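Local coordinates for chorismate mutase (Corynebacterium glutamicum, PDB 5HUB) that catalyses the pericyclic rearrangement of chorismate to prephenate in the shikimate pathway and is subject to inter-enzyme allosteric feedback activation by Trp, at the interface of chains A and B. Numbering follows the deposited sequence. Chains: chain A/B, Chorismate mutase.

Contact 1: the interface of chains A and B. Residues chain A 14, 17-18, 21, 24; chain B 38-39, 42.
A:Tyr17, A:Arg18 and A:Ile21 receive B:Ile38 and B:Ile42 where the long helices 11-42 of the two chains run antiparallel in the intertwined, all-helical dimer of the AroQ-type chorismate mutases. B:Ile42 forks between two neighbours. Its CG1 lies between the backbone N and the carbonyl carbon (chi1 78°), which sends CD1 toward A:Arg18 and leaves B:Ile42 CG2 to pack at the root of the tyrosine ring, 3.5 Å from A:Tyr17 CB. B:Ile42 CD1 sits over the centre of one face of the A:Arg18 guanidinium, 3.3 Å from A:Arg18 CZ. The arginine chain bends at chi2 (-91°) to lay this face on the isoleucine. B:Ile38 crosses A:Tyr17 obliquely and puts its CG2 methyl 3.5 Å from A:Tyr17 CB, far from the phenol hydroxyl. A:Ile21 and B:Ile38 run alongside one another head to tail, with A:Ile21 CD1 3.7 Å from B:Ile38 CG2. The same A:Ile21 CD1 meets B:Ile42 CD1 tip to tip at 3.9 Å. Water links the polar rim: A:Arg18 NH1 reaches the carbonyl of B:Ile42 through one molecule, and NH2 reaches the carbonyl and hydroxyl of B:Ser39 through another. A:Arg18 probably corresponds to the family arginine that one chain lends to its partner's active site.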
ATOM      1  N   ILE A  14      -9.617  -9.246 -19.970  1.00 15.72           N
ATOM      2  CA  ILE A  14      -9.991  -8.672 -18.646  1.00 15.04           C
ATOM      3  C   ILE A  14      -9.799  -9.688 -17.547  1.00 15.79           C
ATOM      4  O   ILE A  14      -9.253  -9.319 -16.466  1.00 16.68           O
ATOM      5  CB  ILE A  14     -11.441  -8.147 -18.691  1.00 16.76           C
ATOM      6  CG1 ILE A  14     -11.555  -6.973 -19.645  1.00 18.72           C
ATOM      7  CG2 ILE A  14     -11.928  -7.760 -17.306  1.00 17.06           C
ATOM      8  CD1 ILE A  14     -12.971  -6.655 -20.084  1.00 20.88           C
ATOM      9  N   TYR A  17      -6.136  -9.897 -16.616  1.00 15.37           N
ATOM     10  CA  TYR A  17      -5.774  -8.714 -15.828  1.00 15.30           C
ATOM     11  C   TYR A  17      -6.365  -8.790 -14.421  1.00 13.67           C
ATOM     12  O   TYR A  17      -5.649  -8.333 -13.447  1.00 14.75           O
ATOM     13  CB  TYR A  17      -6.215  -7.443 -16.547  1.00 16.23           C
ATOM     14  CG  TYR A  17      -5.392  -7.033 -17.735  1.00 19.74           C
ATOM     15  CD1 TYR A  17      -3.990  -6.983 -17.667  1.00 22.62           C
ATOM     16  CD2 TYR A  17      -5.993  -6.584 -18.918  1.00 22.65           C
ATOM     17  CE1 TYR A  17      -3.230  -6.559 -18.754  1.00 29.16           C
ATOM     18  CE2 TYR A  17      -5.235  -6.160 -19.997  1.00 28.23           C
ATOM     19  CZ  TYR A  17      -3.856  -6.157 -19.915  1.00 31.05           C
ATOM     20  OH  TYR A  17      -3.094  -5.731 -20.992  1.00 41.63           O
ATOM     21  N   ARG A  18      -7.571  -9.277 -14.189  1.00 14.45           N
ATOM     22  CA  ARG A  18      -8.103  -9.383 -12.845  1.00 14.04           C
ATOM     23  C   ARG A  18      -7.301 -10.363 -12.030  1.00 13.97           C
ATOM     24  O   ARG A  18      -7.055 -10.118 -10.823  1.00 15.69           O
ATOM     25  CB  ARG A  18      -9.575  -9.796 -12.861  1.00 15.64           C
ATOM     26  CG  ARG A  18     -10.483  -8.754 -13.454  1.00 19.28           C
ATOM     27  CD  ARG A  18     -11.023  -7.785 -12.423  1.00 26.73           C
ATOM     28  NE  ARG A  18     -11.883  -6.789 -13.073  1.00 29.54           N
ATOM     29  CZ  ARG A  18     -11.818  -5.465 -12.930  1.00 27.67           C
ATOM     30  NH1 ARG A  18     -12.656  -4.723 -13.637  1.00 37.08           N
ATOM     31  NH2 ARG A  18     -10.950  -4.864 -12.110  1.00 30.30           N
ATOM     32  N   ILE A  21      -4.189  -8.529 -10.937  1.00 13.79           N
ATOM     33  CA  ILE A  21      -4.486  -7.652  -9.787  1.00 14.10           C
ATOM     34  C   ILE A  21      -4.613  -8.467  -8.530  1.00 13.89           C
ATOM     35  O   ILE A  21      -4.076  -8.017  -7.491  1.00 14.85           O
ATOM     36  CB  ILE A  21      -5.726  -6.776 -10.082  1.00 15.44           C
ATOM     37  CG1 ILE A  21      -5.419  -5.774 -11.168  1.00 15.63           C
ATOM     38  CG2 ILE A  21      -6.260  -6.121  -8.818  1.00 15.22           C
ATOM     39  CD1 ILE A  21      -6.672  -5.100 -11.725  1.00 18.64           C
ATOM     40  N   LEU A  24      -1.090  -9.071  -7.460  1.00 13.66           N
ATOM     41  CA  LEU A  24      -0.453  -7.824  -6.969  1.00 14.57           C
ATOM     42  C   LEU A  24      -0.981  -7.485  -5.628  1.00 13.91           C
ATOM     43  O   LEU A  24      -0.150  -6.961  -4.785  1.00 15.05           O
ATOM     44  CB  LEU A  24      -0.700  -6.712  -7.975  1.00 14.71           C
ATOM     45  CG  LEU A  24       0.130  -6.804  -9.226  1.00 16.16           C
ATOM     46  CD1 LEU A  24      -0.408  -5.989 -10.385  1.00 16.89           C
ATOM     47  CD2 LEU A  24       1.540  -6.326  -8.925  1.00 18.98           C
TER
ATOM     48  N   ILE B  38      -2.918  -1.471 -14.595  1.00 16.10           N
ATOM     49  CA  ILE B  38      -3.812  -2.559 -15.065  1.00 16.48           C
ATOM     50  C   ILE B  38      -5.241  -2.180 -14.777  1.00 16.83           C
ATOM     51  O   ILE B  38      -6.125  -2.352 -15.679  1.00 19.31           O
ATOM     52  CB  ILE B  38      -3.493  -3.869 -14.376  1.00 16.58           C
ATOM     53  CG1 ILE B  38      -2.151  -4.367 -14.814  1.00 18.15           C
ATOM     54  CG2 ILE B  38      -4.558  -4.936 -14.741  1.00 16.88           C
ATOM     55  CD1 ILE B  38      -1.570  -5.478 -13.993  1.00 20.29           C
ATOM     56  N   SER B  39      -5.580  -1.744 -13.604  1.00 16.85           N
ATOM     57  CA  SER B  39      -6.915  -1.386 -13.265  1.00 18.52           C
ATOM     58  C   SER B  39      -7.473  -0.333 -14.180  1.00 19.39           C
ATOM     59  O   SER B  39      -8.606  -0.495 -14.688  1.00 24.03           O
ATOM     60  CB  SER B  39      -7.005  -0.982 -11.800  1.00 17.89           C
ATOM     61  OG  SER B  39      -8.369  -0.810 -11.466  1.00 22.67           O
ATOM     62  N   ILE B  42      -8.497  -1.699 -17.601  1.00 25.96           N
ATOM     63  CA  ILE B  42      -9.649  -2.646 -17.622  1.00 25.77           C
ATOM     64  C   ILE B  42     -11.034  -2.175 -17.083  1.00 29.39           C
ATOM     65  O   ILE B  42     -12.066  -2.846 -17.256  1.00 39.35           O
ATOM     66  CB  ILE B  42      -9.310  -4.022 -16.930  1.00 26.34           C
ATOM     67  CG1 ILE B  42      -9.320  -4.011 -15.407  1.00 26.06           C
ATOM     68  CG2 ILE B  42      -8.028  -4.590 -17.462  1.00 30.16           C
ATOM     69  CD1 ILE B  42      -9.119  -5.376 -14.808  1.00 27.00           C
TER
HETATM   70  O   HOH W   1     -10.889  -1.730 -12.995  1.00 33.40           O
HETATM   71  O   HOH W   2     -14.131  -5.021 -16.247  1.00 44.56           O

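Contact 2: the interface of chains A and B. Residues chain A 26, 29, 33; chain B 65, 69-70.
B:Glu69 is gripped by A:Lys33 and A:Arg26, a carboxylate shared between two basic residues of the partner's long helix 11-42 in the helical AroQ-type dimer. It loses more surface to the other chain than its neighbours here, and it takes each basic group on a different oxygen. A:Lys33, with its chain stretched out straight past CG, brings NZ to 2.8 Å from B:Glu69 OE1, approaching from above the carboxylate plane, 61° out of it. A:Arg26 comes from the other end of the group: its NH1 donates to B:Glu69 OE2 at 2.9 Å, nearly in line with the C-O bond. The guanidinium is turned 61° against the carboxylate, so the pair forms an angled salt bridge instead of a flat two-pronged one. Both contacts should stabilise the carboxylate's negative charge and limit its rotation. Carbon packing supports the ionic pair. The lysine's CE lies 3.7 Å from B:Glu69 CB, while B:Glu69 bends at chi2 (-99°) to turn its acid group toward the two basic groups. Between the basic residues, A:Leu29 spreads its methyls: CD1 faces the amide of B:Gln65, 3.8 Å from NE2, and CD2 rests 3.9 Å from B:Ile70 CG2. The B:Ile70 methyl also reaches the lysine stem, 4.0 Å from A:Lys33 CG.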
ATOM      1  N   ARG A  26      -1.804  -9.521  -3.281  1.00 14.41           N
ATOM      2  CA  ARG A  26      -1.044 -10.422  -2.431  1.00 14.99           C
ATOM      3  C   ARG A  26       0.379  -9.884  -2.196  1.00 15.68           C
ATOM      4  O   ARG A  26       0.884  -9.936  -1.061  1.00 17.99           O
ATOM      5  CB  ARG A  26      -1.031 -11.835  -3.054  1.00 16.82           C
ATOM      6  CG  ARG A  26       0.036 -12.831  -2.640  1.00 22.32           C
ATOM      7  CD  ARG A  26      -0.342 -13.599  -1.413  1.00 26.68           C
ATOM      8  NE  ARG A  26      -0.123 -12.786  -0.231  1.00 31.61           N
ATOM      9  CZ  ARG A  26      -1.083 -12.261   0.521  1.00 29.92           C
ATOM     10  NH1 ARG A  26      -2.372 -12.495   0.259  1.00 30.46           N
ATOM     11  NH2 ARG A  26      -0.751 -11.501   1.537  1.00 29.36           N
ATOM     12  N   LEU A  29       0.184  -6.773   0.092  1.00 13.24           N
ATOM     13  CA  LEU A  29      -0.071  -7.170   1.452  1.00 13.68           C
ATOM     14  C   LEU A  29       1.166  -7.841   2.083  1.00 14.91           C
ATOM     15  O   LEU A  29       1.512  -7.528   3.262  1.00 16.01           O
ATOM     16  CB  LEU A  29      -1.283  -8.038   1.567  1.00 13.79           C
ATOM     17  CG  LEU A  29      -2.602  -7.291   1.331  1.00 16.10           C
ATOM     18  CD1 LEU A  29      -3.719  -8.250   0.989  1.00 17.07           C
ATOM     19  CD2 LEU A  29      -2.981  -6.460   2.538  1.00 19.07           C
ATOM     20  N   LYS A  33       3.074  -6.246   5.333  1.00 15.28           N
ATOM     21  CA  LYS A  33       3.250  -7.009   6.545  1.00 15.02           C
ATOM     22  C   LYS A  33       4.762  -7.036   6.942  1.00 15.91           C
ATOM     23  O   LYS A  33       5.108  -6.867   8.137  1.00 18.44           O
ATOM     24  CB  LYS A  33       2.720  -8.410   6.371  1.00 15.56           C
ATOM     25  CG  LYS A  33       1.212  -8.468   6.266  1.00 17.13           C
ATOM     26  CD  LYS A  33       0.772  -9.935   6.079  1.00 20.33           C
ATOM     27  CE  LYS A  33      -0.640 -10.090   5.654  1.00 22.37           C
ATOM     28  NZ  LYS A  33      -1.026 -11.522   5.633  1.00 26.59           N
TER
ATOM     29  N   GLN B  65     -10.625  -8.606   2.512  1.00 15.44           N
ATOM     30  CA  GLN B  65      -9.332  -9.249   2.479  1.00 15.33           C
ATOM     31  C   GLN B  65      -8.270  -8.377   3.165  1.00 15.59           C
ATOM     32  O   GLN B  65      -7.462  -8.880   3.952  1.00 16.86           O
ATOM     33  CB  GLN B  65      -8.892  -9.511   1.040  1.00 15.47           C
ATOM     34  CG  GLN B  65      -7.436 -10.024   0.924  1.00 16.51           C
ATOM     35  CD  GLN B  65      -7.000 -10.181  -0.499  1.00 18.19           C
ATOM     36  OE1 GLN B  65      -7.674  -9.717  -1.410  1.00 23.55           O
ATOM     37  NE2 GLN B  65      -5.879 -10.840  -0.718  1.00 21.34           N
ATOM     38  N   GLU B  69      -6.110  -9.377   6.550  0.50 16.55           N
ATOM     39  CA  GLU B  69      -4.663  -9.550   6.456  0.50 17.12           C
ATOM     40  C   GLU B  69      -3.854  -8.573   7.287  0.50 16.76           C
ATOM     41  O   GLU B  69      -2.841  -8.969   7.853  0.50 19.91           O
ATOM     42  CB  GLU B  69      -4.234  -9.479   4.989  0.50 17.08           C
ATOM     43  CG  GLU B  69      -4.930 -10.492   4.100  0.50 19.23           C
ATOM     44  CD  GLU B  69      -4.111 -11.731   3.817  0.50 22.83           C
ATOM     45  OE1 GLU B  69      -3.565 -12.334   4.773  0.50 25.40           O
ATOM     46  OE2 GLU B  69      -3.988 -12.071   2.615  0.50 31.94           O
ATOM     47  N   ILE B  70      -4.280  -7.314   7.331  1.00 16.05           N
ATOM     48  CA  ILE B  70      -3.449  -6.300   8.052  1.00 18.53           C
ATOM     49  C   ILE B  70      -4.212  -5.619   9.158  1.00 18.18           C
ATOM     50  O   ILE B  70      -3.585  -4.861   9.866  1.00 21.35           O
ATOM     51  CB  ILE B  70      -2.803  -5.264   7.118  1.00 19.60           C
ATOM     52  CG1 ILE B  70      -3.827  -4.378   6.367  1.00 17.91           C
ATOM     53  CG2 ILE B  70      -1.813  -5.904   6.185  1.00 19.25           C
ATOM     54  CD1 ILE B  70      -3.153  -3.203   5.677  1.00 18.62           C
TER

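Contact 3: the interface of chains A and B. Residues chain A 32, 76-77, 80; chain B 32, 76-77, 80.
A:Leu77 and B:Leu77 meet across the two-fold relation of the dimer, each offering its CD1 methyl to the same methyl of its twin. The separation of A:Leu77 CD1 and B:Leu77 CD1, 3.4 Å, is shorter than two methyls normally keep, so this symmetric pair is closely pressed. In both chains CG is anti to the backbone N (chi1 172°), an orientation that carries the branched end toward the partner leucine. The next contacts come from the isoleucines. A:Ile80 lays CD1 against the start of the opposing leucine, 3.7 Å from B:Leu77 CA, and the methyl also faces the leucine's backbone N. B:Ile80 returns the same contact on A:Leu77, and the two CD1 ends approach from roughly opposite directions, 3.8 Å from A:Ile80 CD1 to B:Ile80 CD1. A:Ile80 and B:Ile80 hold CG1 anti to the carbonyl carbon (chi1 -70°), which sends the long branch toward helix 74-84 of the partner. Beside it, B:Ala76 CB lies 3.9 Å from A:Ile80 CD1, its small size probably allowing the methyl close to the backbone. All of these residues belong to the short helices 74-84, which face each other here as a hydrophobic core of the AroQ-type dimer. A:Val32 and B:Val32 flank the leucine pair on the side facing the long helices 11-42: A:Val32 CG2 stands 4.4 Å from B:Leu77 CD2.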
ATOM      1  N   VAL A  32       3.674  -4.983   2.831  1.00 13.77           N
ATOM      2  CA  VAL A  32       3.210  -4.226   3.955  1.00 13.48           C
ATOM      3  C   VAL A  32       3.349  -4.959   5.280  1.00 15.29           C
ATOM      4  O   VAL A  32       3.837  -4.346   6.286  1.00 15.94           O
ATOM      5  CB  VAL A  32       1.714  -3.799   3.705  1.00 14.52           C
ATOM      6  CG1 VAL A  32       1.124  -3.219   4.970  1.00 14.81           C
ATOM      7  CG2 VAL A  32       1.656  -2.866   2.523  1.00 14.85           C
ATOM      8  N   ALA A  76      -1.460   9.797   1.885  1.00 18.02           N
ATOM      9  CA  ALA A  76      -2.322   8.976   2.664  1.00 19.14           C
ATOM     10  C   ALA A  76      -1.777   7.535   2.790  1.00 16.41           C
ATOM     11  O   ALA A  76      -1.860   6.922   3.849  1.00 17.79           O
ATOM     12  CB  ALA A  76      -3.698   8.938   2.000  1.00 18.76           C
ATOM     13  N   LEU A  77      -1.252   7.005   1.706  1.00 16.22           N
ATOM     14  CA  LEU A  77      -0.690   5.688   1.753  1.00 15.94           C
ATOM     15  C   LEU A  77       0.533   5.638   2.726  1.00 14.77           C
ATOM     16  O   LEU A  77       0.658   4.731   3.553  1.00 15.68           O
ATOM     17  CB  LEU A  77      -0.287   5.226   0.345  1.00 16.29           C
ATOM     18  CG  LEU A  77       0.513   3.909   0.250  1.00 19.23           C
ATOM     19  CD1 LEU A  77      -0.263   2.763   0.882  1.00 19.06           C
ATOM     20  CD2 LEU A  77       0.835   3.591  -1.202  1.00 19.63           C
ATOM     21  N   ILE A  80      -0.684   5.578   6.337  1.00 16.14           N
ATOM     22  CA  ILE A  80      -1.021   4.255   6.790  1.00 15.91           C
ATOM     23  C   ILE A  80       0.199   3.456   7.245  1.00 14.89           C
ATOM     24  O   ILE A  80       0.195   2.826   8.307  1.00 17.10           O
ATOM     25  CB  ILE A  80      -1.806   3.470   5.675  1.00 16.01           C
ATOM     26  CG1 ILE A  80      -3.187   4.079   5.539  1.00 18.02           C
ATOM     27  CG2 ILE A  80      -1.962   2.015   6.073  1.00 17.43           C
ATOM     28  CD1 ILE A  80      -3.954   3.548   4.301  1.00 19.93           C
TER
ATOM     29  N   VAL B  32       1.960  -1.041  -6.436  1.00 13.77           N
ATOM     30  CA  VAL B  32       0.864  -0.129  -6.560  1.00 13.48           C
ATOM     31  C   VAL B  32       0.784   0.541  -7.923  1.00 15.29           C
ATOM     32  O   VAL B  32      -0.340   0.608  -8.523  1.00 15.94           O
ATOM     33  CB  VAL B  32       0.955   0.946  -5.412  1.00 14.52           C
ATOM     34  CG1 VAL B  32      -0.037   2.057  -5.664  1.00 14.81           C
ATOM     35  CG2 VAL B  32       0.778   0.264  -4.080  1.00 14.85           C
ATOM     36  N   ALA B  76      -8.837   1.212   4.702  1.00 18.02           N
ATOM     37  CA  ALA B  76      -8.353   2.438   4.164  1.00 19.14           C
ATOM     38  C   ALA B  76      -7.327   2.199   3.034  1.00 16.41           C
ATOM     39  O   ALA B  76      -7.326   2.900   2.028  1.00 17.79           O
ATOM     40  CB  ALA B  76      -7.691   3.238   5.285  1.00 18.76           C
ATOM     41  N   LEU B  77      -6.453   1.233   3.222  1.00 16.22           N
ATOM     42  CA  LEU B  77      -5.495   0.925   2.203  1.00 15.94           C
ATOM     43  C   LEU B  77      -6.205   0.427   0.902  1.00 14.77           C
ATOM     44  O   LEU B  77      -5.887   0.860  -0.207  1.00 15.68           O
ATOM     45  CB  LEU B  77      -4.489  -0.119   2.710  1.00 16.29           C
ATOM     46  CG  LEU B  77      -3.512  -0.703   1.668  1.00 19.23           C
ATOM     47  CD1 LEU B  77      -2.700   0.406   1.013  1.00 19.06           C
ATOM     48  CD2 LEU B  77      -2.587  -1.718   2.323  1.00 19.63           C
ATOM     49  N   ILE B  80      -7.702   3.388  -0.972  1.00 16.14           N
ATOM     50  CA  ILE B  80      -6.747   4.051  -1.821  1.00 15.91           C
ATOM     51  C   ILE B  80      -6.570   3.356  -3.169  1.00 14.89           C
ATOM     52  O   ILE B  80      -6.573   3.994  -4.226  1.00 17.10           O
ATOM     53  CB  ILE B  80      -5.361   4.193  -1.090  1.00 16.01           C
ATOM     54  CG1 ILE B  80      -5.504   5.213   0.020  1.00 18.02           C
ATOM     55  CG2 ILE B  80      -4.307   4.688  -2.062  1.00 17.43           C
ATOM     56  CD1 ILE B  80      -4.272   5.248   0.962  1.00 19.93           C
TER

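Contact 4: the interface of chains A and B. Residues chain A 29, 32-33, 80, 84; chain B 70, 73, 77.
B:Ile70 and B:Glu73, both with psi close to zero (-5° and -3°), mark the turn between helices 49-70 and 74-84 of chain B, and it is against this turn that A:Met84 and A:Ile80 pack. A:Met84 runs out extended through CG and then bends at chi3 (75°), laying its thioether end across B:Ile70 at about a right angle. The methyl CE comes to 3.8 Å from B:Ile70 CB, and the sulfur SD lies 4.1 Å from the B:Ile70 CD1 methyl, so that one methionine covers both the branch point and the long arm of the isoleucine. Farther back, the methionine stem lies beside that of B:Glu73 with the two pointing opposite ways, A:Met84 CG 3.7 Å from B:Glu73 CG. B:Glu73 thus uses its aliphatic stem as packing surface. A:Ile80 runs antiparallel to the same stem on another side, its CG2 branch 3.7 Å from B:Glu73 CB. The acid end follows the isoleucine, with B:Glu73 OE1 3.8 Å from A:Ile80 CG1. A:Val32 completes the apolar wall by presenting CG1 at 4.2 Å to B:Ile70 CG2, a methyl that also rests on A:Leu29 and the stem of A:Lys33. The site lies where the tight turn of one chain is wedged between two helices of the other, 11-42 and the C-terminal end of 74-84, which probably helps interlock the two chains.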
ATOM      1  N   LEU A  29       0.184  -6.773   0.092  1.00 13.24           N
ATOM      2  CA  LEU A  29      -0.071  -7.170   1.452  1.00 13.68           C
ATOM      3  C   LEU A  29       1.166  -7.841   2.083  1.00 14.91           C
ATOM      4  O   LEU A  29       1.512  -7.528   3.262  1.00 16.01           O
ATOM      5  CB  LEU A  29      -1.283  -8.038   1.567  1.00 13.79           C
ATOM      6  CG  LEU A  29      -2.602  -7.291   1.331  1.00 16.10           C
ATOM      7  CD1 LEU A  29      -3.719  -8.250   0.989  1.00 17.07           C
ATOM      8  CD2 LEU A  29      -2.981  -6.460   2.538  1.00 19.07           C
ATOM      9  N   VAL A  32       3.674  -4.983   2.831  1.00 13.77           N
ATOM     10  CA  VAL A  32       3.210  -4.226   3.955  1.00 13.48           C
ATOM     11  C   VAL A  32       3.349  -4.959   5.280  1.00 15.29           C
ATOM     12  O   VAL A  32       3.837  -4.346   6.286  1.00 15.94           O
ATOM     13  CB  VAL A  32       1.714  -3.799   3.705  1.00 14.52           C
ATOM     14  CG1 VAL A  32       1.124  -3.219   4.970  1.00 14.81           C
ATOM     15  CG2 VAL A  32       1.656  -2.866   2.523  1.00 14.85           C
ATOM     16  N   LYS A  33       3.074  -6.246   5.333  1.00 15.28           N
ATOM     17  CA  LYS A  33       3.250  -7.009   6.545  1.00 15.02           C
ATOM     18  C   LYS A  33       4.762  -7.036   6.942  1.00 15.91           C
ATOM     19  O   LYS A  33       5.108  -6.867   8.137  1.00 18.44           O
ATOM     20  CB  LYS A  33       2.720  -8.410   6.371  1.00 15.56           C
ATOM     21  CG  LYS A  33       1.212  -8.468   6.266  1.00 17.13           C
ATOM     22  CD  LYS A  33       0.772  -9.935   6.079  1.00 20.33           C
ATOM     23  CE  LYS A  33      -0.640 -10.090   5.654  1.00 22.37           C
ATOM     24  NZ  LYS A  33      -1.026 -11.522   5.633  1.00 26.59           N
ATOM     25  N   ILE A  80      -0.684   5.578   6.337  1.00 16.14           N
ATOM     26  CA  ILE A  80      -1.021   4.255   6.790  1.00 15.91           C
ATOM     27  C   ILE A  80       0.199   3.456   7.245  1.00 14.89           C
ATOM     28  O   ILE A  80       0.195   2.826   8.307  1.00 17.10           O
ATOM     29  CB  ILE A  80      -1.806   3.470   5.675  1.00 16.01           C
ATOM     30  CG1 ILE A  80      -3.187   4.079   5.539  1.00 18.02           C
ATOM     31  CG2 ILE A  80      -1.962   2.015   6.073  1.00 17.43           C
ATOM     32  CD1 ILE A  80      -3.954   3.548   4.301  1.00 19.93           C
ATOM     33  N   MET A  84       0.976   2.096  11.010  1.00 18.64           N
ATOM     34  CA  MET A  84       1.190   0.685  11.249  1.00 18.66           C
ATOM     35  C   MET A  84       2.546   0.347  11.877  1.00 19.26           C
ATOM     36  O   MET A  84       2.660  -0.579  12.704  1.00 22.60           O
ATOM     37  CB  MET A  84       1.060  -0.071   9.950  1.00 16.50           C
ATOM     38  CG  MET A  84      -0.368  -0.150   9.414  1.00 16.92           C
ATOM     39  SD  MET A  84      -0.510  -1.035   7.854  1.00 20.00           S
ATOM     40  CE  MET A  84      -0.311  -2.695   8.467  1.00 17.81           C
TER
ATOM     41  N   ILE B  70      -4.280  -7.314   7.331  1.00 16.05           N
ATOM     42  CA  ILE B  70      -3.449  -6.300   8.052  1.00 18.53           C
ATOM     43  C   ILE B  70      -4.212  -5.619   9.158  1.00 18.18           C
ATOM     44  O   ILE B  70      -3.585  -4.861   9.866  1.00 21.35           O
ATOM     45  CB  ILE B  70      -2.803  -5.264   7.118  1.00 19.60           C
ATOM     46  CG1 ILE B  70      -3.827  -4.378   6.367  1.00 17.91           C
ATOM     47  CG2 ILE B  70      -1.813  -5.904   6.185  1.00 19.25           C
ATOM     48  CD1 ILE B  70      -3.153  -3.203   5.677  1.00 18.62           C
ATOM     49  N   GLU B  73      -6.196  -0.861   9.459  1.00 17.64           N
ATOM     50  CA  GLU B  73      -5.899  -0.007   8.325  1.00 16.78           C
ATOM     51  C   GLU B  73      -6.204  -0.649   6.978  1.00 16.60           C
ATOM     52  O   GLU B  73      -6.101   0.008   5.939  1.00 17.47           O
ATOM     53  CB  GLU B  73      -4.409   0.357   8.317  1.00 16.77           C
ATOM     54  CG  GLU B  73      -3.921   1.026   9.601  1.00 19.77           C
ATOM     55  CD  GLU B  73      -4.381   2.443   9.730  1.00 21.52           C
ATOM     56  OE1 GLU B  73      -4.938   3.030   8.802  1.00 23.89           O
ATOM     57  OE2 GLU B  73      -4.057   3.024  10.777  1.00 28.60           O
ATOM     58  N   LEU B  77      -6.453   1.233   3.222  1.00 16.22           N
ATOM     59  CA  LEU B  77      -5.495   0.925   2.203  1.00 15.94           C
ATOM     60  C   LEU B  77      -6.205   0.427   0.902  1.00 14.77           C
ATOM     61  O   LEU B  77      -5.887   0.860  -0.207  1.00 15.68           O
ATOM     62  CB  LEU B  77      -4.489  -0.119   2.710  1.00 16.29           C
ATOM     63  CG  LEU B  77      -3.512  -0.703   1.668  1.00 19.23           C
ATOM     64  CD1 LEU B  77      -2.700   0.406   1.013  1.00 19.06           C
ATOM     65  CD2 LEU B  77      -2.587  -1.718   2.323  1.00 19.63           C
TER

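Contacts 2, 3 and 4 form one continuous region, whereas contact 1 stands apart. Contacts 2 and 4 share A:Leu29, A:Lys33 and B:Ile70, their C-alpha centres about 7 Å apart; contacts 3 and 4 share A:Val32, A:Ile80 and B:Leu77, their centres also about 7 Å apart. Contact 4 therefore bridges the salt-bridged and symmetric patches, themselves about 11 Å apart. Contact 1 lies about 18 Å from contacts 2 and 3 and about 21 Å from contact 4. Helix 11-42 contributes to all four, and the two-fold symmetry repeats the arrangement with the chains exchanged, tying the dimer along its length.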